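Local coordinates for protein transcriptional repressor PadR (Bacillus cereus, PDB 6JYI) that probably binds DNA as a dimeric, PadR-like transcriptional regulator and represses transcription, at residues I158-Y161 and S162-E166; T49-Q52 and L53-E56. All coordinates share one frame; numbering follows the deposited sequence.

How the contacts relate
Contact 2 comes first along the chain, in the C-terminal part of helix 46-55, and contact 1 follows much later, in the middle of the long C-terminal helix 148-175. Their centres lie 37 Å apart on opposite sides of the chain's centre, and their nearest atoms are about 21 Å from one another, so the two never touch. Contact 2 belongs to the winged helix-turn-helix domain, where its helix packs on helix 8-19 and the hairpin of strands 59-64 and 72-77. Contact 1 sits on a helix of the dimer interface, against helix 114-142 and the second subunit. Together they sample the probable DNA-reading part and the part that pairs the subunits.

Contact 1: residues I158-Y161 and S162-E166; sequences IASY and SAQVE
The carbonyl oxygen of Ile158 is gripped twice by Ser162, one helical turn further on. Ser162 OG donates to Ile158 O at 2.8 Å, and the backbone Ser162 N donates to the same oxygen at 2.9 Å. The two donors reach it from opposite faces of the carbonyl plane, the hydroxyl tilted 30° out of it. A chi1 of -63° sets OG beside its own backbone N, which turns the hydroxyl back down the helix and near Ile158 CG2, at 3.9 Å.

On another side of the helix, Tyr161 and Gln164 run alongside each other and point the same way, with ring and amide planes almost perpendicular at 88°. Gln164 OE1 meets the ring edge in its plane, 4.0 Å from Tyr161 CD1, and accepts a hydrogen bond from Lys128 of helix 114-142. The Tyr161 hydroxyl bonds to His37, while its ring meets that of Tyr131. The other amide atom, Gln164 NE2, lies 3.0 Å from Ser160 OG, which is hydrogen-bonded to Ser160 of the second subunit.

Ala159, Ser160 and Ala163 face that subunit together with Gln164, and Ala163 packs on its own counterpart. The Ser162 hydroxyl thus donates within its own helix beside helix 114-142, whereas Ser160, Tyr161 and Gln164 spend their polar ends on tying this helix to its neighbours and to the partner subunit.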
# COMPACT_ATOMS: atom_id res chain seq x y z
N ILE A 158 -6.30 11.17 3.89
CA ILE A 158 -7.56 11.34 4.57
C ILE A 158 -8.77 11.15 3.61
O ILE A 158 -9.76 10.57 4.01
CB ILE A 158 -7.64 12.73 5.25
CG1 ILE A 158 -6.59 12.80 6.38
CG2 ILE A 158 -9.05 13.04 5.77
CD1 ILE A 158 -6.70 14.03 7.22
N ALA A 159 -8.67 11.60 2.37
CA ALA A 159 -9.79 11.48 1.41
C ALA A 159 -10.05 10.01 1.15
O ALA A 159 -11.18 9.53 1.20
CB ALA A 159 -9.48 12.20 0.11
N SER A 160 -8.97 9.27 0.96
CA SER A 160 -9.06 7.87 0.66
C SER A 160 -9.56 7.04 1.85
O SER A 160 -10.51 6.28 1.72
CB SER A 160 -7.69 7.39 0.17
OG SER A 160 -7.67 5.99 0.12
N TYR A 161 -8.96 7.22 3.02
CA TYR A 161 -9.44 6.57 4.22
C TYR A 161 -10.90 6.86 4.54
O TYR A 161 -11.64 5.96 4.99
CB TYR A 161 -8.62 6.97 5.43
CG TYR A 161 -7.22 6.39 5.52
CD1 TYR A 161 -6.92 5.14 5.02
CD2 TYR A 161 -6.22 7.08 6.20
CE1 TYR A 161 -5.63 4.62 5.14
CE2 TYR A 161 -4.97 6.58 6.33
CZ TYR A 161 -4.66 5.35 5.81
OH TYR A 161 -3.38 4.86 5.98
N SER A 162 -11.31 8.11 4.39
CA SER A 162 -12.67 8.49 4.71
C SER A 162 -13.67 7.82 3.76
O SER A 162 -14.77 7.44 4.17
CB SER A 162 -12.84 10.01 4.71
OG SER A 162 -12.03 10.59 5.73
N ALA A 163 -13.27 7.65 2.52
CA ALA A 163 -14.14 7.05 1.53
C ALA A 163 -14.22 5.57 1.80
O ALA A 163 -15.30 4.97 1.71
CB ALA A 163 -13.63 7.33 0.13
N GLN A 164 -13.10 4.96 2.19
CA GLN A 164 -13.12 3.54 2.63
C GLN A 164 -14.05 3.33 3.82
O GLN A 164 -14.83 2.40 3.81
CB GLN A 164 -11.73 3.06 3.00
CG GLN A 164 -10.81 2.94 1.79
CD GLN A 164 -9.37 2.83 2.20
OE1 GLN A 164 -9.06 2.31 3.27
NE2 GLN A 164 -8.47 3.36 1.38
N VAL A 165 -13.93 4.19 4.84
CA VAL A 165 -14.82 4.12 6.01
C VAL A 165 -16.31 4.21 5.63
O VAL A 165 -17.11 3.37 6.05
CB VAL A 165 -14.45 5.19 7.06
CG1 VAL A 165 -15.53 5.30 8.15
CG2 VAL A 165 -13.07 4.86 7.66
N GLU A 166 -16.67 5.24 4.85
CA GLU A 166 -18.06 5.44 4.40
C GLU A 166 -18.58 4.18 3.71
O GLU A 166 -19.65 3.68 4.05
CB GLU A 166 -18.18 6.63 3.42
CG GLU A 166 -17.91 8.03 4.02

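Contact 2: residues T49-Q52 and L53-E56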
# COMPACT_ATOMS: atom_id res chain seq x y z
N THR A 49 19.42 0.58 6.88
CA THR A 49 19.49 1.57 5.80
C THR A 49 20.39 2.74 6.18
O THR A 49 21.20 3.19 5.36
CB THR A 49 18.09 2.07 5.39
OG1 THR A 49 17.30 0.97 4.96
CG2 THR A 49 18.15 3.10 4.21
N LEU A 50 20.27 3.23 7.41
CA LEU A 50 21.14 4.29 7.89
C LEU A 50 22.61 3.86 7.83
O LEU A 50 23.46 4.58 7.31
CB LEU A 50 20.75 4.69 9.32
CG LEU A 50 19.44 5.47 9.46
CD1 LEU A 50 18.93 5.47 10.91
CD2 LEU A 50 19.63 6.88 8.93
N ARG A 51 22.90 2.64 8.27
CA ARG A 51 24.28 2.15 8.32
C ARG A 51 24.85 2.02 6.90
O ARG A 51 26.01 2.35 6.66
CB ARG A 51 24.35 0.80 9.06
CG ARG A 51 25.69 0.03 8.94
CD ARG A 51 26.99 0.87 9.15
NE ARG A 51 26.98 1.75 10.33
CZ ARG A 51 26.99 1.33 11.60
NH1 ARG A 51 26.98 0.02 11.89
NH2 ARG A 51 27.00 2.22 12.60
N GLN A 52 24.02 1.59 5.96
CA GLN A 52 24.46 1.43 4.58
C GLN A 52 24.75 2.80 3.93
O GLN A 52 25.76 2.99 3.22
CB GLN A 52 23.42 0.67 3.77
CG GLN A 52 23.87 0.39 2.29
CD GLN A 52 25.20 -0.33 2.21
OE1 GLN A 52 25.49 -1.21 3.03
NE2 GLN A 52 26.02 0.02 1.21
N LEU A 53 23.86 3.74 4.19
CA LEU A 53 24.00 5.09 3.65
C LEU A 53 25.27 5.71 4.25
O LEU A 53 26.01 6.41 3.56
CB LEU A 53 22.75 5.92 3.94
CG LEU A 53 21.51 5.52 3.15
CD1 LEU A 53 20.30 6.24 3.72
CD2 LEU A 53 21.67 5.83 1.61
N GLU A 54 25.56 5.45 5.51
CA GLU A 54 26.78 5.98 6.11
C GLU A 54 28.00 5.31 5.48
O GLU A 54 29.01 5.95 5.17
CB GLU A 54 26.86 5.64 7.58
CG GLU A 54 25.84 6.25 8.47
CD GLU A 54 26.02 5.68 9.87
OE1 GLU A 54 27.05 6.02 10.49
OE2 GLU A 54 25.18 4.86 10.29
N ASN A 55 27.91 3.99 5.32
CA ASN A 55 29.04 3.24 4.74
C ASN A 55 29.37 3.77 3.34
O ASN A 55 30.53 3.73 2.91
CB ASN A 55 28.71 1.75 4.63
CG ASN A 55 28.79 1.03 5.96
OD1 ASN A 55 28.49 -0.17 6.03
ND2 ASN A 55 29.20 1.73 7.01
N GLU A 56 28.36 4.20 2.61
CA GLU A 56 28.57 4.73 1.24
C GLU A 56 28.87 6.21 1.19
O GLU A 56 29.08 6.75 0.11
CB GLU A 56 27.34 4.52 0.36
CG GLU A 56 26.97 3.08 0.10
CD GLU A 56 25.70 2.96 -0.72
OE1 GLU A 56 25.35 3.94 -1.42
OE2 GLU A 56 25.06 1.90 -0.67
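Gln52 and Glu56 bring their amide and carboxylate planes together at 61° near the end of helix 46-55, which by its place before the strand 59-64 and 72-77 hairpin is probably the recognition helix of a winged helix-turn-helix domain. Gln52 CG stands anti to the backbone N and the side chain then bends at chi2, bringing NE2 round to Glu56. The resulting hydrogen bond, Gln52 NE2 to Glu56 OE2, is 2.8 Å long and nearly straight at 172°; it lies in the amide plane and uses the anti lone pair of the carboxylate. Glu56 OE1 makes a salt bridge with Arg10 of helix 8-19, so the carboxylate receiving the Gln52 amide is also tied to that helix.

Arg51, bent at chi2 and chi3, crosses Glu54 and Asn55 at a slant. Its NE forms a long salt bridge of 3.6 Å with Glu54 OE2, the guanidinium plane turned 59° from the carboxylate but nearly parallel to the Asn55 amide. The buried flank carries Leu50 and Leu53, both packed on Val13 and Ile59. Thr49 runs alongside Leu53, with Thr49 CG2 3.8 Å from Leu53 CD1. One turn on from Arg51, Asn55 ND2 lies 3.2 Å from Arg51 CD.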